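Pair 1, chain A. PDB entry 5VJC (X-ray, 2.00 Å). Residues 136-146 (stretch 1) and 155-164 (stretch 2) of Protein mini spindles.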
# COMPACT_ATOMS: atom_id res chain seq x y z
N SER A 136 -8.62 0.99 -3.11
CA SER A 136 -8.60 -0.37 -3.65
C SER A 136 -7.21 -0.96 -3.58
O SER A 136 -7.04 -2.18 -3.69
CB SER A 136 -9.06 -0.37 -5.10
OG SER A 136 -8.02 0.17 -5.90
N PHE A 137 -6.21 -0.09 -3.44
CA PHE A 137 -4.83 -0.47 -3.72
C PHE A 137 -3.93 -0.50 -2.49
O PHE A 137 -3.29 -1.49 -2.23
CB PHE A 137 -4.23 0.49 -4.76
CG PHE A 137 -2.78 0.24 -5.06
CD1 PHE A 137 -2.37 -0.98 -5.59
CD2 PHE A 137 -1.82 1.22 -4.82
CE1 PHE A 137 -1.00 -1.22 -5.87
CE2 PHE A 137 -0.47 1.00 -5.11
CZ PHE A 137 -0.06 -0.22 -5.63
N VAL A 138 -3.90 0.60 -1.74
CA VAL A 138 -2.94 0.76 -0.64
C VAL A 138 -3.00 -0.30 0.49
O VAL A 138 -1.95 -0.77 0.90
CB VAL A 138 -3.08 2.16 -0.03
CG1 VAL A 138 -2.06 2.39 1.11
CG2 VAL A 138 -2.91 3.20 -1.12
N PRO A 139 -4.20 -0.69 0.98
CA PRO A 139 -4.22 -1.70 2.05
C PRO A 139 -3.56 -3.01 1.64
O PRO A 139 -2.89 -3.67 2.44
CB PRO A 139 -5.72 -1.94 2.32
CG PRO A 139 -6.40 -0.78 1.75
CD PRO A 139 -5.56 -0.21 0.66
N HIS A 140 -3.75 -3.36 0.36
CA HIS A 140 -3.24 -4.60 -0.17
C HIS A 140 -1.75 -4.50 -0.42
O HIS A 140 -1.02 -5.47 -0.17
CB HIS A 140 -3.98 -4.96 -1.46
CG HIS A 140 -5.46 -5.06 -1.28
ND1 HIS A 140 -6.06 -6.10 -0.62
CD2 HIS A 140 -6.45 -4.21 -1.63
CE1 HIS A 140 -7.36 -5.91 -0.59
NE2 HIS A 140 -7.63 -4.76 -1.20
N LEU A 141 -1.31 -3.35 -0.91
CA LEU A 141 0.12 -3.12 -1.06
C LEU A 141 0.81 -3.23 0.30
O LEU A 141 1.81 -3.91 0.44
CB LEU A 141 0.38 -1.75 -1.67
CG LEU A 141 1.79 -1.17 -1.63
CD1 LEU A 141 2.70 -1.92 -2.60
CD2 LEU A 141 1.74 0.39 -1.94
N LEU A 142 0.24 -2.56 1.31
CA LEU A 142 0.85 -2.53 2.64
C LEU A 142 1.00 -3.91 3.27
O LEU A 142 1.90 -4.12 4.08
CB LEU A 142 0.04 -1.63 3.57
CG LEU A 142 0.53 -0.18 3.56
CD1 LEU A 142 -0.57 0.72 4.08
CD2 LEU A 142 1.77 -0.05 4.45
N LEU A 143 0.11 -4.84 2.91
CA LEU A 143 0.20 -6.22 3.35
C LEU A 143 1.55 -6.85 3.08
O LEU A 143 1.98 -7.72 3.82
CB LEU A 143 -0.88 -7.09 2.69
CG LEU A 143 -2.26 -7.02 3.33
CD1 LEU A 143 -3.17 -8.03 2.65
CD2 LEU A 143 -2.20 -7.29 4.84
N LYS A 144 2.21 -6.41 2.02
CA LYS A 144 3.51 -6.96 1.66
C LYS A 144 4.70 -6.24 2.32
O LYS A 144 5.85 -6.64 2.12
CB LYS A 144 3.68 -6.94 0.14
CG LYS A 144 2.53 -7.53 -0.67
CD LYS A 144 1.88 -8.74 -0.00
CE LYS A 144 2.65 -10.00 -0.21
NZ LYS A 144 1.82 -11.16 0.26
N ILE A 145 4.45 -5.20 3.10
CA ILE A 145 5.59 -4.42 3.62
C ILE A 145 6.37 -5.26 4.64
O ILE A 145 7.55 -5.00 4.90
CB ILE A 145 5.19 -3.08 4.25
CG1 ILE A 145 6.37 -2.11 4.22
CG2 ILE A 145 4.67 -3.27 5.68
CD1 ILE A 145 6.06 -0.72 4.73
N GLY A 146 5.73 -6.29 5.16
CA GLY A 146 6.38 -7.18 6.11
C GLY A 146 6.81 -8.49 5.50
O GLY A 146 7.06 -9.45 6.22
N GLY A 155 10.52 -2.85 -2.36
CA GLY A 155 9.70 -2.45 -3.50
C GLY A 155 8.41 -1.82 -3.00
O GLY A 155 7.99 -0.78 -3.49
N VAL A 156 7.79 -2.47 -2.02
CA VAL A 156 6.59 -1.95 -1.37
C VAL A 156 6.82 -0.55 -0.81
O VAL A 156 6.03 0.37 -1.05
CB VAL A 156 6.12 -2.88 -0.25
CG1 VAL A 156 4.98 -2.27 0.56
CG2 VAL A 156 5.73 -4.26 -0.84
N ARG A 157 7.92 -0.38 -0.08
CA ARG A 157 8.25 0.92 0.48
C ARG A 157 8.43 1.98 -0.62
O ARG A 157 7.97 3.12 -0.49
CB ARG A 157 9.52 0.79 1.35
CG ARG A 157 9.86 1.96 2.28
CD ARG A 157 10.33 1.43 3.69
NE ARG A 157 11.19 0.27 3.53
CZ ARG A 157 11.16 -0.80 4.33
NH1 ARG A 157 10.33 -0.83 5.36
NH2 ARG A 157 11.97 -1.82 4.09
N ARG A 158 9.10 1.62 -1.71
CA ARG A 158 9.37 2.58 -2.79
C ARG A 158 8.06 3.05 -3.44
O ARG A 158 7.84 4.26 -3.66
CB ARG A 158 10.30 1.93 -3.82
CG ARG A 158 10.57 2.76 -5.07
CD ARG A 158 11.69 3.77 -4.91
NE ARG A 158 12.11 4.33 -6.20
CZ ARG A 158 11.57 5.41 -6.77
NH1 ARG A 158 10.58 6.07 -6.18
NH2 ARG A 158 12.02 5.84 -7.95
N VAL A 159 7.19 2.09 -3.74
CA VAL A 159 5.86 2.39 -4.28
C VAL A 159 5.04 3.18 -3.27
O VAL A 159 4.43 4.18 -3.62
CB VAL A 159 5.11 1.08 -4.66
CG1 VAL A 159 3.63 1.36 -5.08
CG2 VAL A 159 5.86 0.33 -5.76
N LEU A 160 5.02 2.74 -2.02
CA LEU A 160 4.23 3.45 -1.02
C LEU A 160 4.66 4.93 -0.92
O LEU A 160 3.84 5.85 -0.77
CB LEU A 160 4.34 2.78 0.35
CG LEU A 160 3.36 3.30 1.42
CD1 LEU A 160 1.92 2.81 1.18
CD2 LEU A 160 3.82 2.91 2.81
N ARG A 161 5.96 5.16 -1.08
CA ARG A 161 6.45 6.53 -0.92
C ARG A 161 6.27 7.37 -2.17
O ARG A 161 6.47 8.58 -2.14
CB ARG A 161 7.90 6.50 -0.47
CG ARG A 161 7.99 6.03 0.98
CD ARG A 161 9.42 5.84 1.45
NE ARG A 161 9.44 5.23 2.77
CZ ARG A 161 10.53 5.08 3.52
NH1 ARG A 161 11.70 5.54 3.08
NH2 ARG A 161 10.44 4.50 4.71
N GLN A 162 5.83 6.72 -3.25
CA GLN A 162 5.29 7.43 -4.40
C GLN A 162 3.79 7.69 -4.25
O GLN A 162 3.32 8.74 -4.64
CB GLN A 162 5.52 6.63 -5.67
CG GLN A 162 6.98 6.49 -6.06
CD GLN A 162 7.09 5.60 -7.26
OE1 GLN A 162 6.69 4.42 -7.21
NE2 GLN A 162 7.57 6.16 -8.37
N VAL A 163 3.06 6.72 -3.71
CA VAL A 163 1.61 6.87 -3.55
C VAL A 163 1.27 8.12 -2.74
O VAL A 163 0.33 8.86 -3.09
CB VAL A 163 1.00 5.64 -2.86
CG1 VAL A 163 -0.47 5.88 -2.55
CG2 VAL A 163 1.15 4.40 -3.77
N ILE A 164 2.03 8.39 -1.68
CA ILE A 164 1.72 9.53 -0.82
C ILE A 164 1.89 10.86 -1.55
O ILE A 164 1.42 11.86 -1.07
CB ILE A 164 2.59 9.57 0.46
CG1 ILE A 164 4.07 9.70 0.08
CG2 ILE A 164 2.34 8.35 1.30
CD1 ILE A 164 5.02 9.39 1.23

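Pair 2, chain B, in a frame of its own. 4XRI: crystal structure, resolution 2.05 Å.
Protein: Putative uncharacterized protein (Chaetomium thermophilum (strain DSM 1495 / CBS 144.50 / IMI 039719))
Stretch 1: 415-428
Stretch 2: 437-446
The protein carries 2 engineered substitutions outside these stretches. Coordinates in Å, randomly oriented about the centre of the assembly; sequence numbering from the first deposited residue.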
# COMPACT_ATOMS: atom_id res chain seq x y z
N ILE B 415 -0.85 14.80 30.57
CA ILE B 415 -0.04 13.61 30.80
C ILE B 415 1.28 13.71 30.05
O ILE B 415 2.32 13.28 30.54
CB ILE B 415 -0.78 12.34 30.36
CG1 ILE B 415 -2.17 12.30 31.00
CG2 ILE B 415 0.01 11.10 30.74
CD1 ILE B 415 -2.97 11.07 30.65
N VAL B 416 1.23 14.30 28.86
CA VAL B 416 2.44 14.53 28.07
C VAL B 416 3.35 15.54 28.77
O VAL B 416 4.55 15.32 28.91
CB VAL B 416 2.10 15.03 26.66
CG1 VAL B 416 3.35 15.54 25.96
CG2 VAL B 416 1.43 13.93 25.85
N LYS B 417 2.76 16.66 29.19
CA LYS B 417 3.49 17.69 29.92
C LYS B 417 4.15 17.12 31.17
O LYS B 417 5.30 17.42 31.47
CB LYS B 417 2.55 18.84 30.31
CG LYS B 417 2.35 19.87 29.22
CD LYS B 417 1.14 20.75 29.48
CE LYS B 417 0.97 21.79 28.38
NZ LYS B 417 -0.34 22.49 28.47
N THR B 418 3.40 16.29 31.89
CA THR B 418 3.91 15.65 33.10
C THR B 418 5.03 14.67 32.79
O THR B 418 6.01 14.57 33.53
CB THR B 418 2.77 14.92 33.86
OG1 THR B 418 1.85 15.88 34.38
CG2 THR B 418 3.33 14.09 35.01
N GLY B 419 4.89 13.95 31.68
CA GLY B 419 5.82 12.89 31.34
C GLY B 419 6.96 13.27 30.42
O GLY B 419 7.81 12.43 30.12
N MET B 420 6.99 14.52 29.97
CA MET B 420 7.98 14.95 28.98
C MET B 420 9.40 14.87 29.52
O MET B 420 10.27 14.24 28.91
CB MET B 420 7.68 16.37 28.51
CG MET B 420 8.23 16.67 27.12
SD MET B 420 7.58 15.51 25.91
CE MET B 420 8.68 15.80 24.53
N GLN B 421 9.65 15.50 30.66
CA GLN B 421 10.98 15.49 31.27
C GLN B 421 11.46 14.10 31.69
O GLN B 421 12.62 13.75 31.44
CB GLN B 421 11.02 16.44 32.47
CG GLN B 421 12.12 16.16 33.47
CD GLN B 421 11.61 15.44 34.70
OE1 GLN B 421 10.54 15.77 35.23
NE2 GLN B 421 12.36 14.46 35.18
N PRO B 422 10.59 13.29 32.34
CA PRO B 422 11.08 11.94 32.66
C PRO B 422 11.41 11.11 31.43
O PRO B 422 12.39 10.36 31.44
CB PRO B 422 9.90 11.32 33.42
CG PRO B 422 9.17 12.47 33.99
CD PRO B 422 9.28 13.55 32.96
N LEU B 423 10.62 11.25 30.37
CA LEU B 423 10.85 10.50 29.14
C LEU B 423 12.14 10.95 28.47
O LEU B 423 12.87 10.13 27.91
CB LEU B 423 9.68 10.64 28.18
CG LEU B 423 9.64 9.58 27.08
CD1 LEU B 423 9.47 8.20 27.69
CD2 LEU B 423 8.53 9.85 26.09
N ILE B 424 12.42 12.25 28.52
CA ILE B 424 13.66 12.78 27.96
C ILE B 424 14.85 12.23 28.72
O ILE B 424 15.89 11.92 28.14
CB ILE B 424 13.68 14.32 27.98
CG1 ILE B 424 12.66 14.87 26.98
CG2 ILE B 424 15.06 14.85 27.65
CD1 ILE B 424 12.57 16.38 26.99
N ALA B 425 14.70 12.10 30.04
CA ALA B 425 15.75 11.57 30.89
C ALA B 425 16.05 10.11 30.54
O ALA B 425 17.17 9.64 30.73
CB ALA B 425 15.37 11.70 32.35
N MET B 426 15.04 9.41 30.03
CA MET B 426 15.17 8.00 29.67
C MET B 426 16.14 7.80 28.50
O MET B 426 16.56 6.68 28.22
CB MET B 426 13.81 7.42 29.31
CG MET B 426 13.62 5.96 29.71
SD MET B 426 13.40 5.77 31.49
CE MET B 426 12.37 7.20 31.84
N MET B 427 16.50 8.89 27.83
CA MET B 427 17.43 8.84 26.72
C MET B 427 18.85 8.53 27.19
O MET B 427 19.72 8.21 26.38
CB MET B 427 17.42 10.16 25.94
CG MET B 427 16.11 10.44 25.21
SD MET B 427 15.93 9.45 23.71
CE MET B 427 17.10 10.29 22.64
N GLU B 428 19.08 8.62 28.49
CA GLU B 428 20.38 8.31 29.06
C GLU B 428 20.39 6.95 29.74
O GLU B 428 21.26 6.66 30.57
CB GLU B 428 20.80 9.40 30.06
CG GLU B 428 21.28 10.68 29.41
CD GLU B 428 22.56 10.49 28.61
OE1 GLU B 428 23.37 9.62 28.99
OE2 GLU B 428 22.74 11.20 27.60
N SER B 437 13.47 2.81 22.11
CA SER B 437 12.04 2.88 22.36
C SER B 437 11.65 4.25 22.89
O SER B 437 10.53 4.72 22.67
CB SER B 437 11.61 1.79 23.34
OG SER B 437 11.88 0.50 22.82
N THR B 438 12.57 4.88 23.60
CA THR B 438 12.33 6.21 24.15
C THR B 438 12.30 7.25 23.04
O THR B 438 11.41 8.11 22.99
CB THR B 438 13.41 6.60 25.18
OG1 THR B 438 13.34 5.72 26.30
CG2 THR B 438 13.20 8.03 25.65
N ALA B 439 13.27 7.17 22.14
CA ALA B 439 13.35 8.08 21.00
C ALA B 439 12.09 7.99 20.14
O ALA B 439 11.51 9.01 19.77
CB ALA B 439 14.58 7.77 20.16
N TYR B 440 11.66 6.76 19.85
CA TYR B 440 10.47 6.52 19.05
C TYR B 440 9.22 7.03 19.74
O TYR B 440 8.33 7.59 19.10
CB TYR B 440 10.33 5.02 18.76
CG TYR B 440 9.24 4.69 17.76
CD1 TYR B 440 9.49 4.75 16.39
CD2 TYR B 440 7.97 4.32 18.18
CE1 TYR B 440 8.51 4.45 15.47
CE2 TYR B 440 6.98 4.01 17.26
CZ TYR B 440 7.25 4.08 15.91
OH TYR B 440 6.27 3.78 15.00
N ALA B 441 9.15 6.84 21.05
CA ALA B 441 8.03 7.31 21.85
C ALA B 441 7.94 8.83 21.82
O ALA B 441 6.86 9.40 21.79
CB ALA B 441 8.14 6.80 23.28
N LEU B 442 9.11 9.47 21.83
CA LEU B 442 9.17 10.93 21.74
C LEU B 442 8.69 11.41 20.38
O LEU B 442 8.12 12.49 20.26
CB LEU B 442 10.60 11.41 22.01
CG LEU B 442 11.06 11.35 23.47
CD1 LEU B 442 12.56 11.50 23.58
CD2 LEU B 442 10.35 12.43 24.28
N GLY B 443 8.93 10.60 19.35
CA GLY B 443 8.45 10.90 18.02
C GLY B 443 6.95 10.76 17.95
O GLY B 443 6.26 11.61 17.37
N ARG B 444 6.43 9.69 18.53
CA ARG B 444 4.99 9.47 18.65
C ARG B 444 4.33 10.64 19.37
O ARG B 444 3.27 11.11 18.96
CB ARG B 444 4.70 8.16 19.38
CG ARG B 444 5.02 6.91 18.59
CD ARG B 444 3.90 6.55 17.63
NE ARG B 444 2.70 6.10 18.33
CZ ARG B 444 1.60 5.66 17.73
NH1 ARG B 444 1.54 5.60 16.41
NH2 ARG B 444 0.55 5.28 18.45
N ILE B 445 4.98 11.11 20.43
CA ILE B 445 4.46 12.21 21.24
C ILE B 445 4.40 13.51 20.45
O ILE B 445 3.37 14.18 20.41
CB ILE B 445 5.30 12.42 22.50
CG1 ILE B 445 4.98 11.34 23.53
CG2 ILE B 445 5.05 13.80 23.10
CD1 ILE B 445 5.68 11.53 24.85
N THR B 446 5.52 13.87 19.82
CA THR B 446 5.59 15.07 18.99
C THR B 446 4.54 15.03 17.88
O THR B 446 3.84 16.01 17.64
CB THR B 446 6.98 15.23 18.35
OG1 THR B 446 7.97 15.36 19.38
CG2 THR B 446 7.01 16.47 17.46

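A helical pair can keep its backbone geometry while many of the side chains between the helices differ. Pairs 1 and 2 illustrate the point. In each, two helices run nearly antiparallel, at 153° in pair 1 and 151° in pair 2, with axes approaching to 10.5 and 9.9 Å. Fourteen central residues superpose with an RMSD of 0.4 Å, and the two contacts bury similar areas, 516 and 498 Å². No hydrogen bond crosses either interface, so packing carries both.

Two inward positions hold leucine in both pairs, and at the first the rotamer is kept as well. Leu141(A) matches Leu423(B), both point toward the partner helix, and both adopt the t, p rotamer. In pair 1, CD2 of Leu141(A) lies 3.8 Å from CG1 of Val159(A) and 4.0 Å from CD1 of Leu160(A). In pair 2 the leucine is a knob in a hole formed by Thr438(B), Ala441(B), Leu442(B) and Ile445(B), its CD2 3.5 Å from CD1 of Ile445(B).

Around this leucine the side chains differ. Val159(A) matches Ala441(B), whose CB stands 4.2 Å from CD2 of Leu423(B). The longer Ile445(B) matches Val163(A) and reaches the leucine more closely; CG2 of Val163(A) is 4.4 Å from CD2 of Leu141(A). On the first helix, Phe137(A) presents its ring edge to the two valines, with CE2 4.0 Å from CG2 of Val163(A). Its counterpart, Gly419(B), has no side chain to offer. Next to it, Val138(A) matches Met420(B), whose CE extends to within 3.8 Å of CD2 of Leu442(B), while CG1 of Val138(A) meets CD1 of the matching Leu160(A) at 4.0 Å. Those two leucines differ in rotamer, t, p in Leu160(A) and m, t in Leu442(B).

At the other end, Val156(A) and the nearly isosteric Thr438(B) both point toward the first stretch. Each sets a methyl against the backbone carbonyl of the central leucine: CG1 of Val156(A) is 3.6 Å from O of Leu141(A), and CG2 of Thr438(B) is 3.1 Å from O of Leu423(B). Lys144(A) and Met426(B) also match and point toward the second stretch: CB of Lys144(A) lies 3.5 Å from CG2 of Val156(A), and CG of Met426(B) 3.4 Å from OG1 of Thr438(B), while the end of each side chain leads away. Ile145(A) packs its CB 3.8 Å from CG1 of Val156(A); the matching Met427(B) brings SD to 3.6 Å from CG2 of Thr438(B). A leucine kept in residue and rotamer, with neighbors that differ, thus serves one backbone arrangement in two ways.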